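3-oxoacyl-(acyl-carrier protein) synthase II (Thermus thermophilus, PDB 1J3N) probably catalyses the condensation step of fatty acid elongation, joining an acyl group to malonyl-acyl-carrier protein to give 3-oxoacyl-acyl-carrier protein. Local coordinates at residues Ala205-Arg209 against Ser223-Val228; Val54-Leu60 against Gln73-Ile77. All coordinates share one frame; numbering follows the deposited sequence.

How the contacts relate
Contact 2 comes first along the chain and closes before contact 1 opens. Both belong to the N-terminal domain of the beta-ketoacyl synthase. Their centres are 30 Å apart, and the nearest atoms are about 13 Å apart, so the two do not touch. Contact 2 sets the loop after strand 48-50 on helix 70-86, beside strand 4-13 of the main mixed sheet. Contact 1 joins the two loops that flank helix 213-216, and the second of these leads into strand 232-240. That strand pairs with 4-13, so one sheet links the two regions. Contact 2 thus packs a loop on a helix and contact 1 joins two loops, both well away from the chain centre in a thiolase-like fold.

Contact 1: Ala205-Arg209 against Ser223-Val228; sequences ALSTR and SRDGFV
Leu206 and Phe227 form a single isolated beta bridge, in which Ser207 N donates to Phe227 O (2.9 Å) and Phe227 N to Ala205 O (3.2 Å). The two segments run at 109° to each other. Gly226 fits at the closest approach, where a side chain would clash with Ala205 O and the backbone of Leu206 and Ser207.

Asp225 is the polar centre. Its CG lies between the backbone N and the carbonyl carbon, and this rotation (chi1 75°) turns the carboxylate over to Ser207 and Thr208, with one oxygen for each. Ser207 OG donates to Asp225 OD1 at 2.9 Å. Thr208 N donates to Asp225 OD2 at 3.0 Å, nearly straight at 165°. Both donors come on the syn side, somewhat out of the carboxylate plane. Arg209 adds a long salt bridge, with NH2 3.7 Å from Asp225 OD1. The same NH2 makes a weak, bent bond to Ser223 O. With an alanine here, Ser207 OG and Thr208 N would probably lose their acceptors, and Arg209 the negative charge of its long pair.

At the other end, Leu206 CD2 sits over one face of the Phe227 ring, 3.7 Å from its centroid, in a CH-pi contact displaced toward the rim. One water bridges Ser207 O and Phe227 O.

Glycine and aspartate together thus tie the two ends of the 205-228 excursion, which enters and leaves helix 213-216. Ala216 of that helix touches Ser207, Arg209 and Val228. Leu206 also packs on Ile197 and Phe200 of helix 194-202. The Phe227 ring meets His338, and the Gly226 backbone bonds to Ser304. Beyond Val228 the chain continues into strand 232-240.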
ATOM      1  N   ALA A 205       7.489 -12.717  19.260  1.00 30.41           N
ATOM      2  CA  ALA A 205       8.384 -12.316  18.180  1.00 29.71           C
ATOM      3  C   ALA A 205       9.477 -11.360  18.634  1.00 27.35           C
ATOM      4  O   ALA A 205      10.406 -11.082  17.885  1.00 27.58           O
ATOM      5  CB  ALA A 205       7.579 -11.675  17.056  1.00 30.73           C
ATOM      6  N   LEU A 206       9.370 -10.866  19.863  1.00 27.54           N
ATOM      7  CA  LEU A 206      10.340  -9.912  20.386  1.00 26.16           C
ATOM      8  C   LEU A 206      11.340 -10.466  21.407  1.00 25.85           C
ATOM      9  O   LEU A 206      11.041 -11.392  22.165  1.00 22.00           O
ATOM     10  CB  LEU A 206       9.601  -8.723  21.014  1.00 26.22           C
ATOM     11  CG  LEU A 206       8.547  -7.993  20.168  1.00 26.19           C
ATOM     12  CD1 LEU A 206       8.000  -6.805  20.956  1.00 25.74           C
ATOM     13  CD2 LEU A 206       9.163  -7.508  18.861  1.00 23.80           C
ATOM     14  N   SER A 207      12.531  -9.876  21.420  1.00 26.32           N
ATOM     15  CA  SER A 207      13.576 -10.271  22.352  1.00 26.99           C
ATOM     16  C   SER A 207      13.140  -9.879  23.757  1.00 26.77           C
ATOM     17  O   SER A 207      12.544  -8.821  23.955  1.00 25.54           O
ATOM     18  CB  SER A 207      14.889  -9.561  21.998  1.00 28.85           C
ATOM     19  OG  SER A 207      15.839  -9.690  23.043  1.00 29.54           O
ATOM     20  N   THR A 208      13.428 -10.732  24.736  1.00 27.75           N
ATOM     21  CA  THR A 208      13.058 -10.442  26.120  1.00 28.24           C
ATOM     22  C   THR A 208      14.267 -10.103  26.981  1.00 27.75           C
ATOM     23  O   THR A 208      14.215 -10.232  28.203  1.00 28.29           O
ATOM     24  CB  THR A 208      12.323 -11.639  26.772  1.00 28.57           C
ATOM     25  OG1 THR A 208      13.130 -12.822  26.658  1.00 25.30           O
ATOM     26  CG2 THR A 208      10.974 -11.864  26.097  1.00 27.58           C
ATOM     27  N   ARG A 209      15.352  -9.662  26.349  1.00 28.08           N
ATOM     28  CA  ARG A 209      16.566  -9.323  27.086  1.00 27.02           C
ATOM     29  C   ARG A 209      16.510  -7.923  27.702  1.00 28.19           C
ATOM     30  O   ARG A 209      17.364  -7.070  27.444  1.00 28.34           O
ATOM     31  CB  ARG A 209      17.774  -9.442  26.161  1.00 28.50           C
ATOM     32  CG  ARG A 209      19.102  -9.520  26.880  1.00 30.08           C
ATOM     33  CD  ARG A 209      20.167 -10.123  25.975  1.00 32.32           C
ATOM     34  NE  ARG A 209      19.693 -11.358  25.351  1.00 37.39           N
ATOM     35  CZ  ARG A 209      20.471 -12.222  24.703  1.00 39.60           C
ATOM     36  NH1 ARG A 209      21.775 -11.993  24.592  1.00 41.94           N
ATOM     37  NH2 ARG A 209      19.945 -13.313  24.160  1.00 39.36           N
ATOM     38  N   SER A 223      22.809 -16.748  20.543  1.00 26.85           N
ATOM     39  CA  SER A 223      21.844 -16.365  21.574  1.00 27.01           C
ATOM     40  C   SER A 223      20.713 -15.442  21.110  1.00 27.47           C
ATOM     41  O   SER A 223      19.984 -14.890  21.940  1.00 28.56           O
ATOM     42  CB  SER A 223      22.578 -15.715  22.751  1.00 26.87           C
ATOM     43  OG  SER A 223      23.388 -14.633  22.316  1.00 26.06           O
ATOM     44  N   ARG A 224      20.559 -15.283  19.797  1.00 27.49           N
ATOM     45  CA  ARG A 224      19.507 -14.421  19.244  1.00 27.91           C
ATOM     46  C   ARG A 224      18.113 -14.931  19.640  1.00 28.08           C
ATOM     47  O   ARG A 224      17.803 -16.106  19.450  1.00 27.97           O
ATOM     48  CB  ARG A 224      19.647 -14.345  17.720  1.00 24.06           C
ATOM     49  CG  ARG A 224      19.558 -15.681  16.981  1.00 26.36           C
ATOM     50  CD  ARG A 224      19.870 -15.479  15.496  1.00 22.24           C
ATOM     51  NE  ARG A 224      19.537 -16.616  14.640  1.00 25.57           N
ATOM     52  CZ  ARG A 224      20.359 -17.625  14.351  1.00 29.33           C
ATOM     53  NH1 ARG A 224      21.586 -17.658  14.854  1.00 28.90           N
ATOM     54  NH2 ARG A 224      19.960 -18.598  13.538  1.00 26.87           N
ATOM     55  N   ASP A 225      17.270 -14.048  20.179  1.00 28.41           N
ATOM     56  CA  ASP A 225      15.941 -14.455  20.640  1.00 28.26           C
ATOM     57  C   ASP A 225      14.761 -13.558  20.247  1.00 27.51           C
ATOM     58  O   ASP A 225      13.860 -13.344  21.059  1.00 27.08           O
ATOM     59  CB  ASP A 225      15.959 -14.576  22.165  1.00 30.20           C
ATOM     60  CG  ASP A 225      15.952 -13.217  22.861  1.00 33.44           C
ATOM     61  OD1 ASP A 225      16.807 -12.365  22.524  1.00 34.91           O
ATOM     62  OD2 ASP A 225      15.094 -12.999  23.744  1.00 29.70           O
ATOM     63  N   GLY A 226      14.747 -13.049  19.019  1.00 25.99           N
ATOM     64  CA  GLY A 226      13.654 -12.188  18.604  1.00 24.78           C
ATOM     65  C   GLY A 226      14.145 -10.775  18.358  1.00 25.99           C
ATOM     66  O   GLY A 226      15.215 -10.396  18.839  1.00 23.86           O
ATOM     67  N   PHE A 227      13.370  -9.977  17.627  1.00 27.31           N
ATOM     68  CA  PHE A 227      13.809  -8.622  17.334  1.00 26.90           C
ATOM     69  C   PHE A 227      13.394  -7.561  18.346  1.00 27.15           C
ATOM     70  O   PHE A 227      12.671  -7.836  19.308  1.00 24.40           O
ATOM     71  CB  PHE A 227      13.397  -8.220  15.899  1.00 28.18           C
ATOM     72  CG  PHE A 227      11.924  -8.010  15.700  1.00 28.95           C
ATOM     73  CD1 PHE A 227      11.316  -6.820  16.085  1.00 31.02           C
ATOM     74  CD2 PHE A 227      11.151  -8.984  15.078  1.00 31.36           C
ATOM     75  CE1 PHE A 227       9.963  -6.601  15.848  1.00 29.46           C
ATOM     76  CE2 PHE A 227       9.802  -8.774  14.841  1.00 31.87           C
ATOM     77  CZ  PHE A 227       9.207  -7.577  15.228  1.00 31.89           C
ATOM     78  N   VAL A 228      13.912  -6.355  18.143  1.00 26.14           N
ATOM     79  CA  VAL A 228      13.612  -5.224  19.009  1.00 27.86           C
ATOM     80  C   VAL A 228      12.863  -4.247  18.123  1.00 26.90           C
ATOM     81  O   VAL A 228      13.263  -4.008  16.983  1.00 24.37           O
ATOM     82  CB  VAL A 228      14.904  -4.555  19.540  1.00 26.29           C
ATOM     83  CG1 VAL A 228      14.554  -3.378  20.456  1.00 25.64           C
ATOM     84  CG2 VAL A 228      15.738  -5.574  20.296  1.00 27.25           C
TER
HETATM   85  O   HOH W   1      12.097 -13.974  22.746  1.00 36.40           O
HETATM   86  O   HOH W   2      12.431  -6.614  21.820  1.00 20.78           O

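Contact 2: Val54-Leu60 against Gln73-Ile77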
ATOM      1  N   VAL A  54      13.467  13.453  18.790  1.00 29.01           N
ATOM      2  CA  VAL A  54      13.404  14.568  17.861  1.00 28.93           C
ATOM      3  C   VAL A  54      12.304  15.538  18.271  1.00 30.93           C
ATOM      4  O   VAL A  54      11.268  15.131  18.808  1.00 31.20           O
ATOM      5  CB  VAL A  54      13.131  14.079  16.414  1.00 27.46           C
ATOM      6  CG1 VAL A  54      11.713  13.550  16.296  1.00 25.49           C
ATOM      7  CG2 VAL A  54      13.361  15.210  15.425  1.00 26.33           C
ATOM      8  N   ASP A  55      12.542  16.821  18.020  1.00 31.50           N
ATOM      9  CA  ASP A  55      11.572  17.864  18.339  1.00 33.14           C
ATOM     10  C   ASP A  55      10.791  18.200  17.072  1.00 31.99           C
ATOM     11  O   ASP A  55      11.242  18.986  16.241  1.00 32.93           O
ATOM     12  CB  ASP A  55      12.298  19.105  18.863  1.00 33.71           C
ATOM     13  CG  ASP A  55      11.354  20.239  19.214  1.00 35.44           C
ATOM     14  OD1 ASP A  55      10.135  19.991  19.357  1.00 35.24           O
ATOM     15  OD2 ASP A  55      11.841  21.382  19.362  1.00 36.89           O
ATOM     16  N   PRO A  56       9.603  17.597  16.905  1.00 32.52           N
ATOM     17  CA  PRO A  56       8.778  17.850  15.721  1.00 32.30           C
ATOM     18  C   PRO A  56       8.522  19.342  15.546  1.00 32.36           C
ATOM     19  O   PRO A  56       8.512  19.851  14.428  1.00 32.31           O
ATOM     20  CB  PRO A  56       7.496  17.076  16.024  1.00 31.62           C
ATOM     21  CG  PRO A  56       7.974  15.962  16.905  1.00 33.71           C
ATOM     22  CD  PRO A  56       8.919  16.678  17.828  1.00 31.87           C
ATOM     23  N   GLY A  57       8.311  20.027  16.667  1.00 33.85           N
ATOM     24  CA  GLY A  57       8.065  21.459  16.641  1.00 34.83           C
ATOM     25  C   GLY A  57       9.208  22.211  15.986  1.00 35.35           C
ATOM     26  O   GLY A  57       9.054  23.363  15.576  1.00 35.27           O
ATOM     27  N   ALA A  58      10.361  21.558  15.879  1.00 35.50           N
ATOM     28  CA  ALA A  58      11.528  22.176  15.260  1.00 35.54           C
ATOM     29  C   ALA A  58      11.457  22.064  13.737  1.00 35.99           C
ATOM     30  O   ALA A  58      12.213  22.724  13.021  1.00 36.43           O
ATOM     31  CB  ALA A  58      12.816  21.513  15.779  1.00 34.57           C
ATOM     32  N   TYR A  59      10.545  21.230  13.248  1.00 35.86           N
ATOM     33  CA  TYR A  59      10.383  21.029  11.810  1.00 36.65           C
ATOM     34  C   TYR A  59       9.028  21.483  11.291  1.00 37.36           C
ATOM     35  O   TYR A  59       8.936  22.060  10.206  1.00 36.84           O
ATOM     36  CB  TYR A  59      10.585  19.550  11.466  1.00 34.74           C
ATOM     37  CG  TYR A  59      11.994  19.078  11.702  1.00 34.31           C
ATOM     38  CD1 TYR A  59      12.972  19.225  10.718  1.00 35.58           C
ATOM     39  CD2 TYR A  59      12.369  18.531  12.931  1.00 34.27           C
ATOM     40  CE1 TYR A  59      14.293  18.844  10.951  1.00 34.95           C
ATOM     41  CE2 TYR A  59      13.682  18.149  13.174  1.00 34.33           C
ATOM     42  CZ  TYR A  59      14.637  18.310  12.181  1.00 35.15           C
ATOM     43  OH  TYR A  59      15.943  17.957  12.427  1.00 38.37           O
ATOM     44  N   LEU A  60       7.982  21.222  12.070  1.00 38.33           N
ATOM     45  CA  LEU A  60       6.625  21.580  11.679  1.00 40.69           C
ATOM     46  C   LEU A  60       6.029  22.643  12.599  1.00 42.46           C
ATOM     47  O   LEU A  60       6.571  22.928  13.665  1.00 43.02           O
ATOM     48  CB  LEU A  60       5.742  20.329  11.708  1.00 40.32           C
ATOM     49  CG  LEU A  60       6.403  19.049  11.186  1.00 40.06           C
ATOM     50  CD1 LEU A  60       5.433  17.887  11.279  1.00 38.67           C
ATOM     51  CD2 LEU A  60       6.859  19.260   9.755  1.00 40.02           C
ATOM     52  N   GLN A  73       4.203  12.469  11.327  1.00 20.99           N
ATOM     53  CA  GLN A  73       5.174  13.448  11.793  1.00 20.01           C
ATOM     54  C   GLN A  73       6.590  13.026  11.382  1.00 20.14           C
ATOM     55  O   GLN A  73       7.389  13.843  10.944  1.00 19.27           O
ATOM     56  CB  GLN A  73       5.087  13.605  13.313  1.00 21.48           C
ATOM     57  CG  GLN A  73       3.931  14.485  13.766  1.00 22.16           C
ATOM     58  CD  GLN A  73       3.930  14.710  15.263  1.00 26.51           C
ATOM     59  OE1 GLN A  73       4.980  14.940  15.867  1.00 25.46           O
ATOM     60  NE2 GLN A  73       2.748  14.657  15.871  1.00 26.65           N
ATOM     61  N   TYR A  74       6.894  11.743  11.515  1.00 18.71           N
ATOM     62  CA  TYR A  74       8.210  11.249  11.135  1.00 19.76           C
ATOM     63  C   TYR A  74       8.420  11.349   9.628  1.00 19.04           C
ATOM     64  O   TYR A  74       9.489  11.748   9.166  1.00 20.38           O
ATOM     65  CB  TYR A  74       8.390   9.797  11.579  1.00 19.36           C
ATOM     66  CG  TYR A  74       8.467   9.597  13.079  1.00 20.44           C
ATOM     67  CD1 TYR A  74       8.522  10.685  13.953  1.00 22.53           C
ATOM     68  CD2 TYR A  74       8.505   8.313  13.623  1.00 21.46           C
ATOM     69  CE1 TYR A  74       8.615  10.502  15.328  1.00 23.16           C
ATOM     70  CE2 TYR A  74       8.601   8.120  15.000  1.00 22.41           C
ATOM     71  CZ  TYR A  74       8.656   9.218  15.844  1.00 24.12           C
ATOM     72  OH  TYR A  74       8.763   9.033  17.209  1.00 27.49           O
ATOM     73  N   ALA A  75       7.405  10.995   8.853  1.00 18.58           N
ATOM     74  CA  ALA A  75       7.537  11.063   7.394  1.00 17.53           C
ATOM     75  C   ALA A  75       7.805  12.485   6.892  1.00 18.91           C
ATOM     76  O   ALA A  75       8.624  12.688   5.994  1.00 19.06           O
ATOM     77  CB  ALA A  75       6.297  10.516   6.737  1.00 15.28           C
ATOM     78  N   LEU A  76       7.105  13.466   7.459  1.00 19.79           N
ATOM     79  CA  LEU A  76       7.286  14.859   7.051  1.00 18.64           C
ATOM     80  C   LEU A  76       8.687  15.343   7.415  1.00 19.12           C
ATOM     81  O   LEU A  76       9.327  16.065   6.647  1.00 21.08           O
ATOM     82  CB  LEU A  76       6.214  15.747   7.703  1.00 17.97           C
ATOM     83  CG  LEU A  76       4.804  15.565   7.126  1.00 19.35           C
ATOM     84  CD1 LEU A  76       3.767  16.304   7.955  1.00 19.98           C
ATOM     85  CD2 LEU A  76       4.799  16.079   5.697  1.00 18.64           C
ATOM     86  N   ILE A  77       9.170  14.927   8.580  1.00 20.17           N
ATOM     87  CA  ILE A  77      10.499  15.313   9.031  1.00 19.55           C
ATOM     88  C   ILE A  77      11.566  14.693   8.123  1.00 19.91           C
ATOM     89  O   ILE A  77      12.508  15.374   7.708  1.00 18.92           O
ATOM     90  CB  ILE A  77      10.740  14.869  10.493  1.00 20.29           C
ATOM     91  CG1 ILE A  77       9.830  15.668  11.430  1.00 21.44           C
ATOM     92  CG2 ILE A  77      12.216  15.051  10.864  1.00 17.10           C
ATOM     93  CD1 ILE A  77       9.838  15.161  12.873  1.00 23.72           C
TER
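Ile77 meets Tyr59 from above one ring face. Its CG2 stands over the ring centre, 4.0 Å from the centroid and only 6° off the normal, a CH-pi contact. Ile77 CG1 is 4.0 Å from Tyr59 CB. The CG1 arm runs on past Tyr59, and its end, CD1, lies 4.2 Å from Val54 CG1 and also touches Pro56. With CG2 anti to the backbone N and CG1 anti to the carbonyl carbon (chi1 -68°), one branch caps the ring while the other carries CD1 to Val54 and Pro56.

Leu60 and Leu76 cross at about a right angle, with their CD1 atoms 4.0 Å apart. Pro56 CB rests 3.3 Å from Gln73 OE1. No hydrogen bond crosses this contact, which is essentially apolar.

The turn at 56-60 is held from within. Pro56 O accepts from both Tyr59 N and Leu60 N. Gln73 NE2 is bonded to Leu68 O.

Leu65 of helix 62-65 touches Pro56, Leu60 and Gln73. Helix 139-148 packs on Leu60 and Leu76. Leu12 of strand 4-13 touches Val54, Tyr74 and Ile77, so the loop and helix 70-86 meet beside the main sheet.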